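PDB 3LJX: MmoQ Response regulator, which probably makes cyclic di-GMP from two GTP molecules as a full-length response regulator, of which this chain is the piece carrying the HDOD domain. Local coordinates for residues Ala201-Leu204 against Ser205-Asp208; Gly217-Ala220 against Arg221-Leu225; His181-Leu184 against Thr185-Leu189; Ala135-Leu138 against Gly139-Asp143. One frame throughout, in Å; residues are numbered along the deposited sequence.

Contact 1: Ala201-Leu204 against Ser205-Asp208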
# COMPACT_ATOMS: atom_id res chain seq x y z
N ALA A 201 -0.02 -6.90 12.05
CA ALA A 201 0.60 -5.67 12.53
C ALA A 201 -0.19 -4.49 11.96
O ALA A 201 -0.47 -3.51 12.65
CB ALA A 201 2.05 -5.61 12.12
N LEU A 202 -0.59 -4.62 10.69
CA LEU A 202 -1.38 -3.60 10.02
C LEU A 202 -2.73 -3.40 10.70
O LEU A 202 -3.14 -2.26 10.97
CB LEU A 202 -1.61 -4.00 8.56
CG LEU A 202 -2.53 -3.07 7.77
CD1 LEU A 202 -1.94 -1.66 7.74
CD2 LEU A 202 -2.76 -3.61 6.34
N GLN A 203 -3.42 -4.50 10.96
CA GLN A 203 -4.71 -4.40 11.64
C GLN A 203 -4.57 -3.78 13.03
O GLN A 203 -5.34 -2.91 13.41
CB GLN A 203 -5.39 -5.76 11.74
CG GLN A 203 -6.86 -5.64 12.13
CD GLN A 203 -7.61 -6.95 12.02
OE1 GLN A 203 -7.01 -8.02 11.88
NE2 GLN A 203 -8.93 -6.87 12.10
N LEU A 204 -3.58 -4.25 13.79
CA LEU A 204 -3.26 -3.67 15.10
C LEU A 204 -3.04 -2.16 15.00
O LEU A 204 -3.51 -1.39 15.84
CB LEU A 204 -2.01 -4.33 15.66
CG LEU A 204 -2.08 -4.96 17.04
CD1 LEU A 204 -3.33 -5.80 17.17
CD2 LEU A 204 -0.83 -5.81 17.28
N SER A 205 -2.31 -1.73 13.97
CA SER A 205 -1.93 -0.32 13.87
C SER A 205 -3.15 0.57 13.73
O SER A 205 -3.05 1.78 13.87
CB SER A 205 -1.04 -0.09 12.65
OG SER A 205 -1.84 -0.12 11.48
N GLN A 206 -4.30 -0.04 13.45
CA GLN A 206 -5.52 0.74 13.22
C GLN A 206 -6.39 0.97 14.48
O GLN A 206 -7.35 1.72 14.43
CB GLN A 206 -6.33 0.12 12.07
CG GLN A 206 -5.57 0.17 10.75
CD GLN A 206 -6.17 -0.71 9.65
OE1 GLN A 206 -5.93 -0.48 8.47
NE2 GLN A 206 -6.94 -1.72 10.05
N GLN A 207 -6.05 0.33 15.59
CA GLN A 207 -6.75 0.55 16.84
C GLN A 207 -6.49 1.95 17.36
O GLN A 207 -5.47 2.57 17.03
CB GLN A 207 -6.28 -0.41 17.93
CG GLN A 207 -6.29 -1.87 17.58
CD GLN A 207 -5.51 -2.65 18.61
OE1 GLN A 207 -4.33 -2.96 18.42
NE2 GLN A 207 -6.15 -2.95 19.73
N ASP A 208 -7.40 2.43 18.19
CA ASP A 208 -7.26 3.74 18.82
C ASP A 208 -5.99 3.78 19.66
O ASP A 208 -5.29 4.79 19.72
CB ASP A 208 -8.48 4.04 19.69
CG ASP A 208 -9.78 4.01 18.89
OD1 ASP A 208 -10.13 5.04 18.28
OD2 ASP A 208 -10.44 2.94 18.86
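Ser205 turns its hydroxyl back onto the carbonyl of Leu202 where helix 196-204 of the HDOD domain runs out into a type I beta turn, Leu204 to Gln207. The tight part of the contact lies at this serine. Its OG sits between the backbone N and the carbonyl carbon (chi1 75°), which brings OG to 2.6 Å from Leu202 O, while the amide N of Ser205 is hydrogen-bonded at 2.9 Å to Ala201 O. One residue thus uses its side chain and its backbone on two successive carbonyls of the last helical turn. This side is buried: Leu202 reaches Thr185 and Leu189 of helix 181-191, and Ser205 meets Leu223 of helix 214-233.

The glutamines make up the looser, exposed side. Beyond Ser205 the bonds shorten their span from four residues to three, as is usual where a helix unwinds. Gln206 N is bonded to Gln203 O at 3.1 Å. The side chain of Gln206 runs back over the helix end, its CG 3.4 Å from Leu202 O, and its amide approaches Gln203 only loosely, with NE2 3.8 Å from the CA of that residue. Gln207 lies alongside Leu204, both pointing the same way, with its CG 3.3 Å from Leu204 O. The turn is closed by Gln207 N, which binds Leu204 O at 3.1 Å along a nearly straight N-H line of 167°.

Contact 2: Gly217-Ala220 against Arg221-Leu225; sequences GRFA and RQLAL
The Phe219 ring carries Leu223 on one face and Gln222 at its edge, an i to i+4 and an i to i+3 pairing on the regular alpha-helix 214-233. The methyl CD1 of Leu223 stands over the middle of the ring, 3.9 Å from its centroid and only 7° off the normal, a well-centred CH-pi contact. At the rim, near the ring plane, Gln222 OE1 lies 3.3 Å from Phe219 CD1. The amide stands almost upright against the ring, their planes 87° apart, and its OE1 is also hydrogen-bonded to Thr129 OG1, which helps to fix the amide there. With Phe219 CG trans to the backbone N (chi1 -173°), the ring swings to the side where Leu223 rises one turn later.

The guanidinium of Arg221 is the other flat group. Bent at chi3, the chain folds back so that Gly217 O lies over the centre of one face, 3.4 Å from CZ of Arg221. Gly217, without a side chain, lets the guanidinium lie close to its backbone. NH1 of Arg221 is hydrogen-bonded to the carbonyls of Ile210 and Asp212, tying the helix to the preceding loop.

Beneath these groups the backbone keeps its four-residue spacing. Gly217 O, faced by the guanidinium, also accepts the amide N of Arg221 at 2.9 Å, whereas the last bond of the set, Ala224 N to Ala220 O, measures 2.8 Å.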
# COMPACT_ATOMS: atom_id res chain seq x y z
N GLY A 217 3.52 -5.69 18.03
CA GLY A 217 3.06 -4.46 18.64
C GLY A 217 3.94 -3.29 18.24
O GLY A 217 3.45 -2.19 17.95
N ARG A 218 5.24 -3.53 18.18
CA ARG A 218 6.17 -2.44 17.88
C ARG A 218 6.03 -2.02 16.42
O ARG A 218 6.00 -0.82 16.09
CB ARG A 218 7.61 -2.82 18.20
CG ARG A 218 8.57 -1.65 18.16
CD ARG A 218 9.98 -2.12 18.45
NE ARG A 218 10.37 -1.79 19.81
CZ ARG A 218 11.21 -0.80 20.11
NH1 ARG A 218 11.75 -0.07 19.14
NH2 ARG A 218 11.51 -0.55 21.38
N PHE A 219 5.92 -3.00 15.53
CA PHE A 219 5.73 -2.69 14.13
C PHE A 219 4.38 -1.99 13.94
O PHE A 219 4.28 -1.02 13.20
CB PHE A 219 5.84 -3.97 13.29
CG PHE A 219 5.83 -3.74 11.81
CD1 PHE A 219 6.42 -2.62 11.26
CD2 PHE A 219 5.25 -4.68 10.96
CE1 PHE A 219 6.41 -2.42 9.88
CE2 PHE A 219 5.24 -4.49 9.58
CZ PHE A 219 5.83 -3.35 9.04
N ALA A 220 3.35 -2.46 14.65
CA ALA A 220 2.05 -1.80 14.58
C ALA A 220 2.16 -0.32 14.97
O ALA A 220 1.61 0.56 14.30
CB ALA A 220 1.01 -2.53 15.46
N ARG A 221 2.87 -0.03 16.06
CA ARG A 221 3.03 1.36 16.48
C ARG A 221 3.80 2.16 15.43
O ARG A 221 3.55 3.34 15.22
CB ARG A 221 3.70 1.45 17.85
CG ARG A 221 2.75 1.13 19.02
CD ARG A 221 3.42 1.29 20.40
NE ARG A 221 4.30 0.16 20.70
CZ ARG A 221 3.86 -1.01 21.15
NH1 ARG A 221 2.56 -1.20 21.37
NH2 ARG A 221 4.71 -2.00 21.39
N GLN A 222 4.72 1.50 14.72
CA GLN A 222 5.47 2.17 13.66
C GLN A 222 4.58 2.50 12.47
O GLN A 222 4.71 3.57 11.85
CB GLN A 222 6.66 1.34 13.21
CG GLN A 222 7.77 1.20 14.27
CD GLN A 222 8.80 0.15 13.86
OE1 GLN A 222 8.45 -0.87 13.24
NE2 GLN A 222 10.07 0.39 14.20
N LEU A 223 3.68 1.57 12.16
CA LEU A 223 2.71 1.76 11.09
C LEU A 223 1.76 2.89 11.45
O LEU A 223 1.51 3.78 10.64
CB LEU A 223 1.91 0.48 10.87
CG LEU A 223 2.59 -0.55 9.97
CD1 LEU A 223 2.28 -2.00 10.43
CD2 LEU A 223 2.17 -0.30 8.52
N ALA A 224 1.24 2.85 12.68
CA ALA A 224 0.30 3.86 13.15
C ALA A 224 0.95 5.24 13.07
O ALA A 224 0.32 6.21 12.66
CB ALA A 224 -0.18 3.56 14.60
N LEU A 225 2.23 5.31 13.44
CA LEU A 225 2.94 6.58 13.37
C LEU A 225 3.12 7.06 11.92
O LEU A 225 2.97 8.25 11.64
CB LEU A 225 4.28 6.46 14.05
CG LEU A 225 4.79 7.79 14.56
CD1 LEU A 225 3.81 8.36 15.59
CD2 LEU A 225 6.15 7.58 15.16

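Contact 3: His181-Leu184 against Thr185-Leu189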
# COMPACT_ATOMS: atom_id res chain seq x y z
N HIS A 181 -12.98 -1.73 3.04
CA HIS A 181 -11.70 -1.43 2.41
C HIS A 181 -10.49 -1.96 3.20
O HIS A 181 -9.46 -2.31 2.61
CB HIS A 181 -11.56 0.06 2.08
CG HIS A 181 -11.73 0.98 3.26
ND1 HIS A 181 -10.81 1.07 4.27
CD2 HIS A 181 -12.69 1.89 3.54
CE1 HIS A 181 -11.20 1.98 5.14
NE2 HIS A 181 -12.35 2.49 4.73
N ASP A 182 -10.63 -2.07 4.53
CA ASP A 182 -9.56 -2.61 5.37
C ASP A 182 -9.46 -4.14 5.30
O ASP A 182 -8.37 -4.70 5.19
CB ASP A 182 -9.69 -2.13 6.83
CG ASP A 182 -9.39 -0.64 6.96
OD1 ASP A 182 -8.53 -0.14 6.21
OD2 ASP A 182 -10.02 0.02 7.82
N GLU A 183 -10.60 -4.83 5.37
CA GLU A 183 -10.58 -6.27 5.16
C GLU A 183 -10.05 -6.56 3.76
O GLU A 183 -9.19 -7.43 3.57
CB GLU A 183 -11.98 -6.85 5.31
CG GLU A 183 -12.00 -8.37 5.26
CD GLU A 183 -13.35 -8.94 4.82
OE1 GLU A 183 -14.26 -8.15 4.51
OE2 GLU A 183 -13.49 -10.18 4.79
N LEU A 184 -10.55 -5.83 2.77
CA LEU A 184 -10.14 -6.08 1.41
C LEU A 184 -8.61 -5.92 1.28
O LEU A 184 -7.94 -6.75 0.66
CB LEU A 184 -10.88 -5.12 0.47
CG LEU A 184 -11.24 -5.66 -0.90
CD1 LEU A 184 -11.47 -4.51 -1.90
CD2 LEU A 184 -10.18 -6.61 -1.39
N THR A 185 -8.05 -4.88 1.89
CA THR A 185 -6.61 -4.69 1.89
C THR A 185 -5.87 -5.94 2.38
O THR A 185 -4.96 -6.47 1.71
CB THR A 185 -6.21 -3.48 2.74
OG1 THR A 185 -6.68 -2.28 2.11
CG2 THR A 185 -4.69 -3.41 2.90
N ARG A 186 -6.28 -6.43 3.54
CA ARG A 186 -5.64 -7.61 4.14
C ARG A 186 -5.75 -8.82 3.25
O ARG A 186 -4.80 -9.61 3.14
CB ARG A 186 -6.24 -7.94 5.51
CG ARG A 186 -6.25 -6.76 6.49
CD ARG A 186 -6.55 -7.24 7.94
NE ARG A 186 -7.95 -7.59 8.14
CZ ARG A 186 -8.90 -6.71 8.47
NH1 ARG A 186 -8.60 -5.43 8.62
NH2 ARG A 186 -10.16 -7.12 8.65
N MSE A 187 -6.90 -8.99 2.61
CA MSE A 187 -7.09 -10.14 1.73
C MSE A 187 -6.21 -10.00 0.51
O MSE A 187 -5.62 -10.98 0.07
CB MSE A 187 -8.55 -10.29 1.30
CG MSE A 187 -9.51 -10.58 2.45
SE MSE A 187 -11.36 -10.54 1.82
CE MSE A 187 -11.25 -11.93 0.45
N LEU A 188 -6.12 -8.79 -0.04
CA LEU A 188 -5.25 -8.53 -1.18
C LEU A 188 -3.80 -8.83 -0.80
O LEU A 188 -3.09 -9.59 -1.49
CB LEU A 188 -5.41 -7.07 -1.64
CG LEU A 188 -6.23 -6.79 -2.91
CD1 LEU A 188 -7.33 -7.82 -3.13
CD2 LEU A 188 -6.80 -5.38 -2.93
N LEU A 189 -3.36 -8.26 0.33
CA LEU A 189 -1.97 -8.41 0.76
C LEU A 189 -1.67 -9.88 1.01
O LEU A 189 -0.57 -10.37 0.72
CB LEU A 189 -1.68 -7.58 2.02
CG LEU A 189 -1.73 -6.06 1.89
CD1 LEU A 189 -1.46 -5.38 3.24
CD2 LEU A 189 -0.75 -5.55 0.84
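Arg186 folds back over the first turn of helix 181-191, and its side chain can be followed across Asp182 and Glu183. CB lies 3.6 Å from Glu183 O. CG, set beside the backbone N and opposite the carbonyl carbon (chi1 -53°), comes to 3.2 Å from Asp182 O. A bend at chi3 then lays the guanidinium over the backbone: Glu183 CA sits 3.6 Å above its plane, toward the rim, NH1 lies 3.5 Å from Asp182 O, and NH2 is 3.8 Å from Glu183 CB. The two acidic groups stay more than 5 Å from the guanidinium nitrogens, so their attraction is probably only a diffuse one; Glu183 OE1 is instead hydrogen-bonded to Thr179 OG1.

On another side of the helix, Thr185 OG1 binds His181 O at 2.8 Å; the amide N of Thr185 shares that acceptor, so two donors grip one carbonyl in the first turn. Further along, Leu184 CD2 meets Leu188 CD1 at 3.6 Å.

The helix is packed between neighbours in this all-helical fold. Leu184 and Leu188 face helix 144-152, whose Gly145 N also bonds to Thr185 OG1, while Thr185, Arg186 and Leu189 rest on helix 196-204.

Contact 4: Ala135-Leu138 against Gly139-Asp143; sequences AFTL and GLLAD
Helix 132-141 belongs to the HDOD domain; this part of it lies close to the centre of the chain, and its last turn leads towards Asp143. Thr137 and Leu141 lie alongside each other on one flank, with Thr137 CG2 3.7 Å from Leu141 CD2. The threonine methyl is set opposite the backbone N, which leaves OG1 (chi1 -55°) to bond to Ala69 O and to Lys133 O. Phe136 approaches Leu140 obliquely and loosely, its CE1 4.4 Å from Leu140 CB.

Two regular bonds come first: Gly139 N to Ala135 O at 2.9 Å and Leu140 N to Phe136 O at 2.8 Å. Leu141 N is then divided between two acceptors, Thr137 O at 3.1 Å and, more weakly, Leu138 O at 3.2 Å. Ala142 N comes close to Leu138 O, but the angle is too poor for a hydrogen bond.

The touching residues are all buried; Asp143, just beyond, is partly exposed. Arg116 serves this region twice, donating to Gly139 O and making a salt bridge with Asp143 OD1. One guanidinium thus ties the carbonyl of Gly139 to the carboxylate of Asp143, linking the last turn of the helix to the residues that follow it.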
# COMPACT_ATOMS: atom_id res chain seq x y z
N ALA A 135 9.16 -2.70 4.54
CA ALA A 135 8.24 -1.83 5.26
C ALA A 135 7.69 -0.76 4.33
O ALA A 135 6.50 -0.43 4.38
CB ALA A 135 8.93 -1.20 6.49
N PHE A 136 8.56 -0.21 3.47
CA PHE A 136 8.14 0.80 2.51
C PHE A 136 6.94 0.28 1.73
O PHE A 136 5.90 0.94 1.61
CB PHE A 136 9.27 1.11 1.54
CG PHE A 136 8.87 2.02 0.43
CD1 PHE A 136 8.12 1.55 -0.65
CD2 PHE A 136 9.25 3.36 0.44
CE1 PHE A 136 7.75 2.40 -1.69
CE2 PHE A 136 8.87 4.22 -0.59
CZ PHE A 136 8.13 3.74 -1.66
N THR A 137 7.10 -0.93 1.22
CA THR A 137 6.10 -1.58 0.41
C THR A 137 4.80 -1.77 1.16
O THR A 137 3.72 -1.49 0.63
CB THR A 137 6.61 -2.95 -0.10
OG1 THR A 137 7.85 -2.75 -0.79
CG2 THR A 137 5.62 -3.58 -1.06
N LEU A 138 4.88 -2.23 2.41
CA LEU A 138 3.66 -2.38 3.20
C LEU A 138 2.97 -1.02 3.42
O LEU A 138 1.73 -0.92 3.38
CB LEU A 138 3.93 -3.05 4.53
CG LEU A 138 2.66 -3.30 5.33
CD1 LEU A 138 1.62 -4.05 4.49
CD2 LEU A 138 2.96 -4.06 6.63
N GLY A 139 3.77 0.02 3.65
CA GLY A 139 3.22 1.35 3.82
C GLY A 139 2.51 1.79 2.55
O GLY A 139 1.37 2.28 2.59
N LEU A 140 3.16 1.59 1.41
CA LEU A 140 2.57 1.91 0.12
C LEU A 140 1.18 1.27 -0.05
O LEU A 140 0.24 1.92 -0.55
CB LEU A 140 3.49 1.42 -1.00
CG LEU A 140 3.09 1.77 -2.43
CD1 LEU A 140 3.30 3.26 -2.70
CD2 LEU A 140 3.89 0.92 -3.44
N LEU A 141 1.06 0.02 0.39
CA LEU A 141 -0.10 -0.82 0.08
C LEU A 141 -1.13 -0.86 1.21
O LEU A 141 -2.18 -1.49 1.06
CB LEU A 141 0.37 -2.24 -0.21
CG LEU A 141 0.70 -2.71 -1.64
CD1 LEU A 141 0.73 -1.58 -2.68
CD2 LEU A 141 1.98 -3.56 -1.66
N ALA A 142 -0.84 -0.19 2.32
CA ALA A 142 -1.63 -0.30 3.56
C ALA A 142 -3.16 -0.11 3.43
O ALA A 142 -3.92 -0.54 4.31
CB ALA A 142 -1.07 0.67 4.62
N ASP A 143 -3.61 0.56 2.37
CA ASP A 143 -5.05 0.70 2.15
C ASP A 143 -5.43 0.54 0.68
O ASP A 143 -6.37 1.19 0.18
CB ASP A 143 -5.62 1.99 2.76
CG ASP A 143 -4.98 3.24 2.20
OD1 ASP A 143 -4.14 3.14 1.27
OD2 ASP A 143 -5.30 4.33 2.70

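Contact 4 is the innermost of the four, its centre about 4 Å from that of the chain; contact 3 lies about 10 Å out, and contacts 1 and 2 about 15 Å. Distance does not settle burial, however: contact 2 is enclosed by neighbouring helices, whereas contact 1 exposes its glutamines. Contact 2 lies inside a helix and contact 3 at the start of one, the former marked by a ring face and the latter by a doubly used carbonyl, while contacts 1 and 4 lie toward helix ends. Leucines join them: Leu189 of contact 3 meets Leu138 of contact 4 and Leu202 of contact 1, and Leu138 also touches Phe219 of contact 2.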